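Local coordinates for protein bacterioferritin (Rhodobacter capsulatus, PDB 1JGC) that probably oxidises iron(II) with dioxygen and stores the product as a ferric mineral inside a 24-subunit shell, and binds one haem b per subunit pair, at residues Glu9-Ala14 against Ile59-Phe64; Leu19-Gln24 against Ile49-His54; Glu85-Asp90 against Asp132-Gln137. One frame throughout, in Å; residues are numbered along the deposited sequence.

Contact 1 (Glu9-Ala14 against Ile59-Phe64)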
loop_
_atom_site.group_PDB
_atom_site.type_symbol
_atom_site.label_atom_id
_atom_site.label_comp_id
_atom_site.label_asym_id
_atom_site.label_seq_id
_atom_site.Cartn_x
_atom_site.Cartn_y
_atom_site.Cartn_z
ATOM N N GLU A 9 -15.559 -52.641 23.458
ATOM C CA GLU A 9 -16.306 -53.434 22.495
ATOM C C GLU A 9 -17.266 -52.514 21.751
ATOM O O GLU A 9 -17.375 -52.565 20.524
ATOM C CB GLU A 9 -17.097 -54.524 23.213
ATOM C CG GLU A 9 -16.589 -55.928 22.987
ATOM C CD GLU A 9 -17.238 -56.930 23.935
ATOM O OE1 GLU A 9 -18.498 -57.041 23.956
ATOM O OE2 GLU A 9 -16.479 -57.603 24.665
ATOM N N PHE A 10 -17.970 -51.677 22.508
ATOM C CA PHE A 10 -18.915 -50.742 21.921
ATOM C C PHE A 10 -18.208 -49.783 20.967
ATOM O O PHE A 10 -18.702 -49.528 19.868
ATOM C CB PHE A 10 -19.637 -49.960 23.019
ATOM C CG PHE A 10 -20.923 -50.602 23.477
ATOM C CD1 PHE A 10 -21.957 -50.835 22.573
ATOM C CD2 PHE A 10 -21.116 -50.943 24.818
ATOM C CE1 PHE A 10 -23.170 -51.398 22.996
ATOM C CE2 PHE A 10 -22.320 -51.503 25.249
ATOM C CZ PHE A 10 -23.350 -51.731 24.335
ATOM N N LEU A 11 -17.054 -49.258 21.383
ATOM C CA LEU A 11 -16.288 -48.340 20.547
ATOM C C LEU A 11 -15.886 -49.012 19.222
ATOM O O LEU A 11 -15.986 -48.408 18.155
ATOM C CB LEU A 11 -15.044 -47.852 21.303
ATOM C CG LEU A 11 -15.340 -46.867 22.437
ATOM C CD1 LEU A 11 -14.095 -46.651 23.294
ATOM C CD2 LEU A 11 -15.838 -45.549 21.841
ATOM N N ASN A 12 -15.441 -50.266 19.296
ATOM C CA ASN A 12 -15.055 -50.991 18.094
ATOM C C ASN A 12 -16.262 -51.267 17.202
ATOM O O ASN A 12 -16.136 -51.364 15.985
ATOM C CB ASN A 12 -14.367 -52.302 18.455
ATOM C CG ASN A 12 -12.867 -52.208 18.357
ATOM O OD1 ASN A 12 -12.325 -51.778 17.335
ATOM N ND2 ASN A 12 -12.180 -52.611 19.417
ATOM N N ALA A 13 -17.438 -51.399 17.801
ATOM C CA ALA A 13 -18.628 -51.644 17.004
ATOM C C ALA A 13 -18.998 -50.333 16.313
ATOM O O ALA A 13 -19.358 -50.315 15.138
ATOM C CB ALA A 13 -19.777 -52.139 17.883
ATOM N N ALA A 14 -18.901 -49.234 17.051
ATOM C CA ALA A 14 -19.203 -47.931 16.489
ATOM C C ALA A 14 -18.223 -47.643 15.345
ATOM O O ALA A 14 -18.598 -47.083 14.316
ATOM C CB ALA A 14 -19.094 -46.871 17.563
ATOM N N ILE A 59 -10.939 -44.256 17.110
ATOM C CA ILE A 59 -9.753 -45.090 17.162
ATOM C C ILE A 59 -8.826 -44.553 18.246
ATOM O O ILE A 59 -8.208 -45.319 18.981
ATOM C CB ILE A 59 -9.018 -45.090 15.807
ATOM C CG1 ILE A 59 -9.874 -45.804 14.761
ATOM C CG2 ILE A 59 -7.651 -45.754 15.947
ATOM C CD1 ILE A 59 -9.330 -45.718 13.356
ATOM N N ALA A 60 -8.734 -43.232 18.351
ATOM C CA ALA A 60 -7.870 -42.616 19.356
ATOM C C ALA A 60 -8.352 -42.927 20.771
ATOM O O ALA A 60 -7.556 -43.199 21.667
ATOM C CB ALA A 60 -7.802 -41.104 19.145
ATOM N N ARG A 61 -9.661 -42.895 20.968
ATOM C CA ARG A 61 -10.212 -43.173 22.281
ATOM C C ARG A 61 -9.954 -44.627 22.647
ATOM O O ARG A 61 -9.683 -44.944 23.804
ATOM C CB ARG A 61 -11.710 -42.893 22.296
ATOM C CG ARG A 61 -12.375 -43.147 23.627
ATOM C CD ARG A 61 -11.832 -42.244 24.716
ATOM N NE ARG A 61 -12.510 -42.493 25.985
ATOM C CZ ARG A 61 -12.173 -41.928 27.138
ATOM N NH1 ARG A 61 -11.160 -41.071 27.189
ATOM N NH2 ARG A 61 -12.838 -42.236 28.244
ATOM N N ILE A 62 -10.036 -45.511 21.661
ATOM C CA ILE A 62 -9.801 -46.924 21.910
ATOM C C ILE A 62 -8.359 -47.159 22.357
ATOM O O ILE A 62 -8.110 -47.877 23.319
ATOM C CB ILE A 62 -10.087 -47.766 20.655
ATOM C CG1 ILE A 62 -11.599 -47.875 20.439
ATOM C CG2 ILE A 62 -9.443 -49.137 20.788
ATOM C CD1 ILE A 62 -11.995 -48.606 19.164
ATOM N N LEU A 63 -7.407 -46.550 21.663
ATOM C CA LEU A 63 -6.007 -46.729 22.023
ATOM C C LEU A 63 -5.733 -46.185 23.417
ATOM O O LEU A 63 -5.008 -46.790 24.192
ATOM C CB LEU A 63 -5.102 -46.043 21.003
ATOM C CG LEU A 63 -5.002 -46.726 19.639
ATOM C CD1 LEU A 63 -4.146 -45.881 18.711
ATOM C CD2 LEU A 63 -4.406 -48.109 19.806
ATOM N N PHE A 64 -6.319 -45.040 23.738
ATOM C CA PHE A 64 -6.124 -44.453 25.051
ATOM C C PHE A 64 -6.615 -45.397 26.148
ATOM O O PHE A 64 -5.983 -45.509 27.194
ATOM C CB PHE A 64 -6.868 -43.125 25.151
ATOM C CG PHE A 64 -6.859 -42.538 26.525
ATOM C CD1 PHE A 64 -5.669 -42.160 27.124
ATOM C CD2 PHE A 64 -8.046 -42.377 27.231
ATOM C CE1 PHE A 64 -5.662 -41.628 28.415
ATOM C CE2 PHE A 64 -8.046 -41.851 28.513
ATOM C CZ PHE A 64 -6.850 -41.475 29.108
#

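Contact 2 (Leu19-Gln24 against Ile49-His54). With HEM (protoporphyrin IX containing Fe), chain D.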
loop_
_atom_site.group_PDB
_atom_site.type_symbol
_atom_site.label_atom_id
_atom_site.label_comp_id
_atom_site.label_asym_id
_atom_site.label_seq_id
_atom_site.Cartn_x
_atom_site.Cartn_y
_atom_site.Cartn_z
ATOM N N LEU A 19 -16.817 -47.001 9.581
ATOM C CA LEU A 19 -16.057 -47.413 8.404
ATOM C C LEU A 19 -17.043 -47.796 7.311
ATOM O O LEU A 19 -16.770 -47.608 6.132
ATOM C CB LEU A 19 -15.165 -48.614 8.713
ATOM C CG LEU A 19 -14.007 -48.423 9.691
ATOM C CD1 LEU A 19 -13.311 -49.759 9.925
ATOM C CD2 LEU A 19 -13.030 -47.407 9.137
ATOM N N THR A 20 -18.193 -48.336 7.710
ATOM C CA THR A 20 -19.211 -48.748 6.756
ATOM C C THR A 20 -19.813 -47.506 6.111
ATOM O O THR A 20 -19.932 -47.425 4.886
ATOM C CB THR A 20 -20.340 -49.570 7.442
ATOM O OG1 THR A 20 -19.775 -50.712 8.095
ATOM C CG2 THR A 20 -21.348 -50.049 6.423
ATOM N N ALA A 21 -20.187 -46.536 6.938
ATOM C CA ALA A 21 -20.762 -45.294 6.437
ATOM C C ALA A 21 -19.788 -44.580 5.485
ATOM O O ALA A 21 -20.185 -44.084 4.433
ATOM C CB ALA A 21 -21.126 -44.375 7.604
ATOM N N ILE A 22 -18.514 -44.531 5.850
ATOM C CA ILE A 22 -17.527 -43.880 5.005
ATOM C C ILE A 22 -17.571 -44.436 3.591
ATOM O O ILE A 22 -17.683 -43.687 2.626
ATOM C CB ILE A 22 -16.100 -44.068 5.560
ATOM C CG1 ILE A 22 -15.956 -43.327 6.886
ATOM C CG2 ILE A 22 -15.077 -43.572 4.553
ATOM C CD1 ILE A 22 -14.644 -43.581 7.567
ATOM N N SER A 23 -17.484 -45.752 3.460
ATOM C CA SER A 23 -17.496 -46.358 2.143
ATOM C C SER A 23 -18.832 -46.227 1.436
ATOM O O SER A 23 -18.872 -46.064 0.215
ATOM C CB SER A 23 -17.104 -47.824 2.237
ATOM O OG SER A 23 -15.757 -47.938 2.648
ATOM N N GLN A 24 -19.924 -46.291 2.191
ATOM C CA GLN A 24 -21.234 -46.180 1.575
ATOM C C GLN A 24 -21.417 -44.782 0.992
ATOM O O GLN A 24 -21.903 -44.634 -0.123
ATOM C CB GLN A 24 -22.341 -46.495 2.590
ATOM C CG GLN A 24 -23.743 -46.544 1.984
ATOM C CD GLN A 24 -24.794 -46.991 2.986
ATOM O OE1 GLN A 24 -24.793 -48.138 3.444
ATOM N NE2 GLN A 24 -25.694 -46.085 3.338
ATOM N N ILE A 49 -16.442 -37.720 4.458
ATOM C CA ILE A 49 -15.286 -37.145 5.135
ATOM C C ILE A 49 -15.613 -36.809 6.600
ATOM O O ILE A 49 -14.728 -36.774 7.448
ATOM C CB ILE A 49 -14.770 -35.905 4.355
ATOM C CG1 ILE A 49 -14.225 -36.376 3.004
ATOM C CG2 ILE A 49 -13.683 -35.185 5.132
ATOM C CD1 ILE A 49 -13.671 -35.295 2.122
ATOM N N GLU A 50 -16.884 -36.574 6.906
ATOM C CA GLU A 50 -17.262 -36.309 8.290
ATOM C C GLU A 50 -17.081 -37.611 9.061
ATOM O O GLU A 50 -16.505 -37.624 10.147
ATOM C CB GLU A 50 -18.724 -35.871 8.402
ATOM C CG GLU A 50 -18.934 -34.364 8.364
ATOM C CD GLU A 50 -20.405 -33.963 8.578
ATOM O OE1 GLU A 50 -20.987 -34.344 9.643
ATOM O OE2 GLU A 50 -20.968 -33.269 7.681
ATOM N N GLU A 51 -17.571 -38.709 8.492
ATOM C CA GLU A 51 -17.456 -39.997 9.143
ATOM C C GLU A 51 -15.999 -40.394 9.341
ATOM O O GLU A 51 -15.656 -41.046 10.322
ATOM C CB GLU A 51 -18.189 -41.073 8.338
ATOM C CG GLU A 51 -19.698 -40.869 8.256
ATOM C CD GLU A 51 -20.338 -40.675 9.624
ATOM O OE1 GLU A 51 -20.118 -41.523 10.520
ATOM O OE2 GLU A 51 -21.062 -39.671 9.800
ATOM N N MET A 52 -15.142 -40.018 8.404
ATOM C CA MET A 52 -13.736 -40.348 8.535
ATOM C C MET A 52 -13.244 -39.714 9.825
ATOM O O MET A 52 -12.485 -40.320 10.580
ATOM C CB MET A 52 -12.950 -39.809 7.342
ATOM C CG MET A 52 -13.156 -40.608 6.061
ATOM S SD MET A 52 -12.421 -39.823 4.597
ATOM C CE MET A 52 -13.750 -40.039 3.413
ATOM N N GLY A 53 -13.701 -38.493 10.082
ATOM C CA GLY A 53 -13.310 -37.794 11.291
ATOM C C GLY A 53 -13.783 -38.519 12.543
ATOM O O GLY A 53 -13.044 -38.634 13.522
ATOM N N HIS A 54 -15.020 -39.001 12.518
ATOM C CA HIS A 54 -15.578 -39.733 13.649
ATOM C C HIS A 54 -14.731 -40.971 13.902
ATOM O O HIS A 54 -14.338 -41.244 15.032
ATOM C CB HIS A 54 -17.023 -40.159 13.351
ATOM C CG HIS A 54 -17.990 -39.019 13.284
ATOM N ND1 HIS A 54 -19.226 -39.128 12.681
ATOM C CD2 HIS A 54 -17.918 -37.757 13.770
ATOM C CE1 HIS A 54 -19.872 -37.981 12.799
ATOM N NE2 HIS A 54 -19.101 -37.133 13.456
HETATM C CHA HEM D . -9.307 -37.559 3.676
HETATM C CHB HEM D . -9.240 -40.689 7.380
HETATM C CHC HEM D . -11.032 -44.037 4.444
HETATM C CHD HEM D . -10.498 -41.136 0.649
HETATM C C1A HEM D . -9.340 -38.078 4.969
HETATM C C2A HEM D . -9.531 -37.362 6.216
HETATM C C3A HEM D . -9.107 -38.208 7.221
HETATM C C4A HEM D . -9.172 -39.528 6.636
HETATM C CMA HEM D . -8.907 -37.863 8.708
HETATM C CAA HEM D . -10.350 -36.099 6.475
HETATM C CBA HEM D . -10.036 -34.845 5.679
HETATM C CGA HEM D . -8.665 -34.293 5.977
HETATM O O1A HEM D . -8.291 -33.285 5.333
HETATM O O2A HEM D . -7.967 -34.860 6.850
HETATM C C1B HEM D . -9.738 -41.893 6.920
HETATM C C2B HEM D . -9.979 -43.066 7.744
HETATM C C3B HEM D . -10.421 -44.056 6.903
HETATM C C4B HEM D . -10.552 -43.434 5.583
HETATM C CMB HEM D . -9.810 -43.181 9.258
HETATM C CAB HEM D . -10.744 -45.343 7.330
HETATM C CBB HEM D . -10.469 -46.520 6.653
HETATM C C1C HEM D . -11.158 -43.502 3.183
HETATM C C2C HEM D . -11.807 -44.178 2.077
HETATM C C3C HEM D . -11.679 -43.358 0.977
HETATM C C4C HEM D . -10.896 -42.209 1.434
HETATM C CMC HEM D . -12.511 -45.544 2.146
HETATM C CAC HEM D . -12.225 -43.548 -0.294
HETATM C CBC HEM D . -12.520 -44.760 -0.898
HETATM C C1D HEM D . -10.059 -39.912 1.116
HETATM C C2D HEM D . -9.806 -38.750 0.276
HETATM C C3D HEM D . -9.459 -37.717 1.126
HETATM C C4D HEM D . -9.551 -38.247 2.494
HETATM C CMD HEM D . -9.894 -38.676 -1.254
HETATM C CAD HEM D . -8.932 -36.373 0.615
HETATM C CBD HEM D . -9.789 -35.139 0.832
HETATM C CGD HEM D . -9.255 -33.912 0.089
HETATM O O1D HEM D . -8.037 -33.623 0.200
HETATM O O2D HEM D . -10.059 -33.233 -0.595
HETATM N NA HEM D . -9.476 -39.423 5.275
HETATM N NB HEM D . -10.141 -42.112 5.602
HETATM N NC HEM D . -10.740 -42.244 2.822
HETATM N ND HEM D . -9.898 -39.596 2.469
HETATM FE FE HEM D . -10.097 -40.826 4.053
#

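Contact 3 (Glu85-Asp90 against Asp132-Gln137)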
loop_
_atom_site.group_PDB
_atom_site.type_symbol
_atom_site.label_atom_id
_atom_site.label_comp_id
_atom_site.label_asym_id
_atom_site.label_seq_id
_atom_site.Cartn_x
_atom_site.Cartn_y
_atom_site.Cartn_z
ATOM N N GLU A 85 -33.010 -43.986 -3.958
ATOM C CA GLU A 85 -32.567 -45.151 -3.192
ATOM C C GLU A 85 -31.346 -44.851 -2.324
ATOM O O GLU A 85 -31.250 -45.356 -1.196
ATOM C CB GLU A 85 -32.220 -46.334 -4.109
ATOM C CG GLU A 85 -33.397 -47.015 -4.757
ATOM C CD GLU A 85 -34.115 -46.104 -5.754
ATOM O OE1 GLU A 85 -33.435 -45.536 -6.659
ATOM O OE2 GLU A 85 -35.367 -45.959 -5.635
ATOM N N THR A 86 -30.409 -44.056 -2.847
ATOM C CA THR A 86 -29.203 -43.734 -2.081
ATOM C C THR A 86 -29.579 -42.951 -0.825
ATOM O O THR A 86 -28.976 -43.133 0.237
ATOM C CB THR A 86 -28.156 -42.934 -2.930
ATOM O OG1 THR A 86 -28.737 -41.722 -3.413
ATOM C CG2 THR A 86 -27.689 -43.760 -4.116
ATOM N N LEU A 87 -30.588 -42.090 -0.942
ATOM C CA LEU A 87 -31.040 -41.325 0.212
ATOM C C LEU A 87 -31.622 -42.317 1.209
ATOM O O LEU A 87 -31.380 -42.219 2.410
ATOM C CB LEU A 87 -32.115 -40.307 -0.192
ATOM C CG LEU A 87 -31.668 -39.160 -1.093
ATOM C CD1 LEU A 87 -32.847 -38.270 -1.410
ATOM C CD2 LEU A 87 -30.582 -38.369 -0.394
ATOM N N GLU A 88 -32.384 -43.280 0.696
ATOM C CA GLU A 88 -32.999 -44.294 1.532
ATOM C C GLU A 88 -31.942 -45.150 2.214
ATOM O O GLU A 88 -32.005 -45.401 3.422
ATOM C CB GLU A 88 -33.932 -45.181 0.696
ATOM C CG GLU A 88 -35.187 -44.473 0.201
ATOM C CD GLU A 88 -36.102 -44.027 1.349
ATOM O OE1 GLU A 88 -35.579 -43.756 2.468
ATOM O OE2 GLU A 88 -37.349 -43.933 1.126
ATOM N N CYS A 89 -30.967 -45.600 1.444
ATOM C CA CYS A 89 -29.922 -46.417 2.022
ATOM C C CYS A 89 -29.125 -45.662 3.080
ATOM O O CYS A 89 -28.804 -46.227 4.131
ATOM C CB CYS A 89 -28.992 -46.939 0.936
ATOM S SG CYS A 89 -29.776 -48.181 -0.104
ATOM N N ASP A 90 -28.811 -44.393 2.827
ATOM C CA ASP A 90 -28.056 -43.631 3.817
ATOM C C ASP A 90 -28.897 -43.444 5.077
ATOM O O ASP A 90 -28.395 -43.572 6.204
ATOM C CB ASP A 90 -27.612 -42.273 3.256
ATOM C CG ASP A 90 -26.567 -42.411 2.149
ATOM O OD1 ASP A 90 -25.701 -43.309 2.249
ATOM O OD2 ASP A 90 -26.600 -41.616 1.185
ATOM N N ASP A 132 -31.972 -35.497 10.052
ATOM C CA ASP A 132 -32.805 -34.328 9.798
ATOM C C ASP A 132 -32.675 -33.909 8.338
ATOM O O ASP A 132 -33.671 -33.696 7.635
ATOM C CB ASP A 132 -32.380 -33.178 10.713
ATOM C CG ASP A 132 -33.280 -31.959 10.585
ATOM O OD1 ASP A 132 -34.373 -32.069 9.978
ATOM O OD2 ASP A 132 -32.899 -30.884 11.105
ATOM N N PHE A 133 -31.428 -33.812 7.892
ATOM C CA PHE A 133 -31.127 -33.418 6.527
ATOM C C PHE A 133 -31.710 -34.391 5.491
ATOM O O PHE A 133 -32.410 -33.975 4.565
ATOM C CB PHE A 133 -29.611 -33.306 6.355
ATOM C CG PHE A 133 -29.186 -33.094 4.944
ATOM C CD1 PHE A 133 -29.290 -31.839 4.355
ATOM C CD2 PHE A 133 -28.714 -34.168 4.181
ATOM C CE1 PHE A 133 -28.933 -31.648 3.023
ATOM C CE2 PHE A 133 -28.351 -33.992 2.842
ATOM C CZ PHE A 133 -28.461 -32.728 2.258
ATOM N N LEU A 134 -31.417 -35.681 5.650
ATOM C CA LEU A 134 -31.910 -36.702 4.729
ATOM C C LEU A 134 -33.436 -36.729 4.673
ATOM O O LEU A 134 -34.012 -36.880 3.599
ATOM C CB LEU A 134 -31.385 -38.080 5.132
ATOM C CG LEU A 134 -29.884 -38.343 4.964
ATOM C CD1 LEU A 134 -29.522 -39.712 5.543
ATOM C CD2 LEU A 134 -29.522 -38.281 3.490
ATOM N N GLU A 135 -34.095 -36.584 5.820
ATOM C CA GLU A 135 -35.554 -36.594 5.830
ATOM C C GLU A 135 -36.089 -35.401 5.052
ATOM O O GLU A 135 -37.069 -35.518 4.319
ATOM C CB GLU A 135 -36.094 -36.574 7.265
ATOM C CG GLU A 135 -35.764 -37.830 8.056
ATOM C CD GLU A 135 -36.375 -37.823 9.443
ATOM O OE1 GLU A 135 -36.411 -36.737 10.068
ATOM O OE2 GLU A 135 -36.806 -38.903 9.917
ATOM N N THR A 136 -35.441 -34.255 5.203
ATOM C CA THR A 136 -35.861 -33.070 4.484
ATOM C C THR A 136 -35.630 -33.277 2.985
ATOM O O THR A 136 -36.454 -32.877 2.164
ATOM C CB THR A 136 -35.098 -31.833 4.991
ATOM O OG1 THR A 136 -35.589 -31.494 6.296
ATOM C CG2 THR A 136 -35.276 -30.644 4.045
ATOM N N GLN A 137 -34.529 -33.925 2.627
ATOM C CA GLN A 137 -34.236 -34.160 1.225
ATOM C C GLN A 137 -35.184 -35.170 0.599
ATOM O O GLN A 137 -35.580 -35.026 -0.557
ATOM C CB GLN A 137 -32.787 -34.614 1.048
ATOM C CG GLN A 137 -31.798 -33.478 1.185
ATOM C CD GLN A 137 -32.166 -32.301 0.307
ATOM O OE1 GLN A 137 -32.337 -32.455 -0.904
ATOM N NE2 GLN A 137 -32.294 -31.123 0.907
#

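Contact 1 (Glu9-Ala14 against Ile59-Phe64)
The side chains of Leu11 and Ile62 lie alongside each other, pointing opposite ways, where helix 5-34 packs against helix 38-64, the first antiparallel hairpin of the ferritin four-helix bundle. The short axes run 9.8 Å apart at 158°, and the CA atoms of these two residues come to 6.8 Å. CG1 of Ile62 lies 3.6 Å from CB of Leu11 and also faces its CD1. A chi1 of -74° sets this branch beside the backbone N, anti to the carbonyl carbon, and the extended chi2 (176°) carries CD1 on to Asn12. There the methyl meets the Asn12 side chain at about a right angle, almost equally far from all three amide atoms, with OD1 at 3.7 Å from CD1. Arg61 adds its aliphatic stem: CG approaches CD1 of Leu11 at 3.9 Å, and the chain then bends at chi2 before running on to its guanidinium. With an alanine in place of Ile62, the CB of Leu11 and the amide of Asn12 would probably lose their apolar neighbour and a gap would open between the helices. In the second shell, Phe120 from helix 114-144 and Leu65 just past helix 38-64 pack on Leu11, while the Asn12 amide is pinned by accepting from Asn70 N at OD1 and donating to His68 O from ND2. The Arg61 guanidinium is gripped at all three nitrogens: NE bonds Ser116 OG, NH2 pairs with Asp113 OD1, and NH1 forms a salt bridge to OE1 of Glu128 of a neighbouring subunit.

Contact 2 (Leu19-Gln24 against Ile49-His54)
Met52 reaches from helix 38-64 to the haem with Ile22 of helix 5-34 packed along its stem. Its CB lies 3.8 Å from the meso carbon CHB of the haem. One atom further, CG touches haem NB and, at roughly a right angle to that direction, Ile22 CD1, 3.6 Å from CG. SD then binds the haem iron at 2.6 Å; Met52 of the dimer partner supplies the second sulfur, the bis-methionine ligation characteristic of bacterioferritin. The methyl CE lies near haem NC and meets CG2 of Ile22 at 3.9 Å. Ile22 turns both branches to Met52: CG1 lies anti to its carbonyl carbon (chi1 -67°) and CG2 anti to its backbone N, while the extended chi2 (174°) brings CD1 to Met52 CG. The same CG1 touches CB of Glu51 at 3.5 Å, and Ala21 CB meets Glu51 CG. Glu51 is assigned as a ligand of both irons of the ferroxidase site, metal-free in this crystal; its OE1 receives a weak hydrogen bond from His54 ND1, which is also weakly bonded to Glu18 OE2. Leu19 CD2 and Ile49 CG2 touch the haem's edge substituents. Contact 2 thus lies across the antiparallel pair of helices 5-34 and 38-64, its outer side on the haem at the dimer interface and its inner side toward helix 114-144, where His130 and Glu127 approach Glu51.

Contact 3 (Glu85-Asp90 against Asp132-Gln137)
Leu87 and Leu134 carry the apolar part of this contact, the antiparallel meeting of helix 83-111 with helix 114-144 that forms the second hairpin of the four-helix bundle. The short axes are 10.0 Å apart at 151°, and the two leucines have the nearest CA atoms, at 6.5 Å. Their side chains meet methyl to methyl, CD2 of Leu87 lying 4.0 Å from CD2 of Leu134. The branches of Leu134 divide the work: while CD2 takes Leu87, CD1 reaches one turn along to Asp90, where it lies 3.9 Å from CB and near the carbonyl carbon. With its CG anti to the carbonyl carbon (chi1 -69°) and an extended chi2 (174°), Leu134 points toward helix 83-111 and presents both methyls to it. The other methyl of Leu87, CD1, comes more loosely toward Gln137, 4.4 Å from its CB.

No hydrogen bond passes between the two segments. Asp90 meets Leu134 chiefly through CB and its carbonyl carbon, and its carboxylate turns to helix 5-34, where OD1 accepts a hydrogen bond from Gln24 NE2 and a weak one from His28 ND1.

A face of the Phe133 ring is used within the helix itself: CG of Gln137 sits over it, nearer the ring's edge than its centre, 3.6 Å from the plane. The same ring makes a cation-pi contact with Lys43 of helix 38-64.

Around the leucine core, Met40 of helix 38-64 and Ile138 of helix 114-144 pack on Leu87, and Glu94 and His130, assigned to the second iron of the ferroxidase site, lie close to Leu134. Met157 of a neighbouring subunit rests on Phe133 and Gln137, so this stretch of helix 114-144 faces helix 83-111 on one side and another chain on a different one.

Contacts 1 and 2 are two levels of one helix pair, 5-34 with 38-64, their centres 15 Å apart; along the chain contact 2 lies nearer the turn and is enclosed by contact 1. Contact 3 follows both and belongs to the other pair, 83-111 with 114-144, its centre 16 Å from contact 2 and 27 Å from contact 1, on the opposite side of the chain's centre from the latter. Contacts 2 and 3 meet at the Gln24 side chain, which joins the two hairpins. The ferroxidase ligands come from both hairpins, whereas the haem is bound on the outer side of the first.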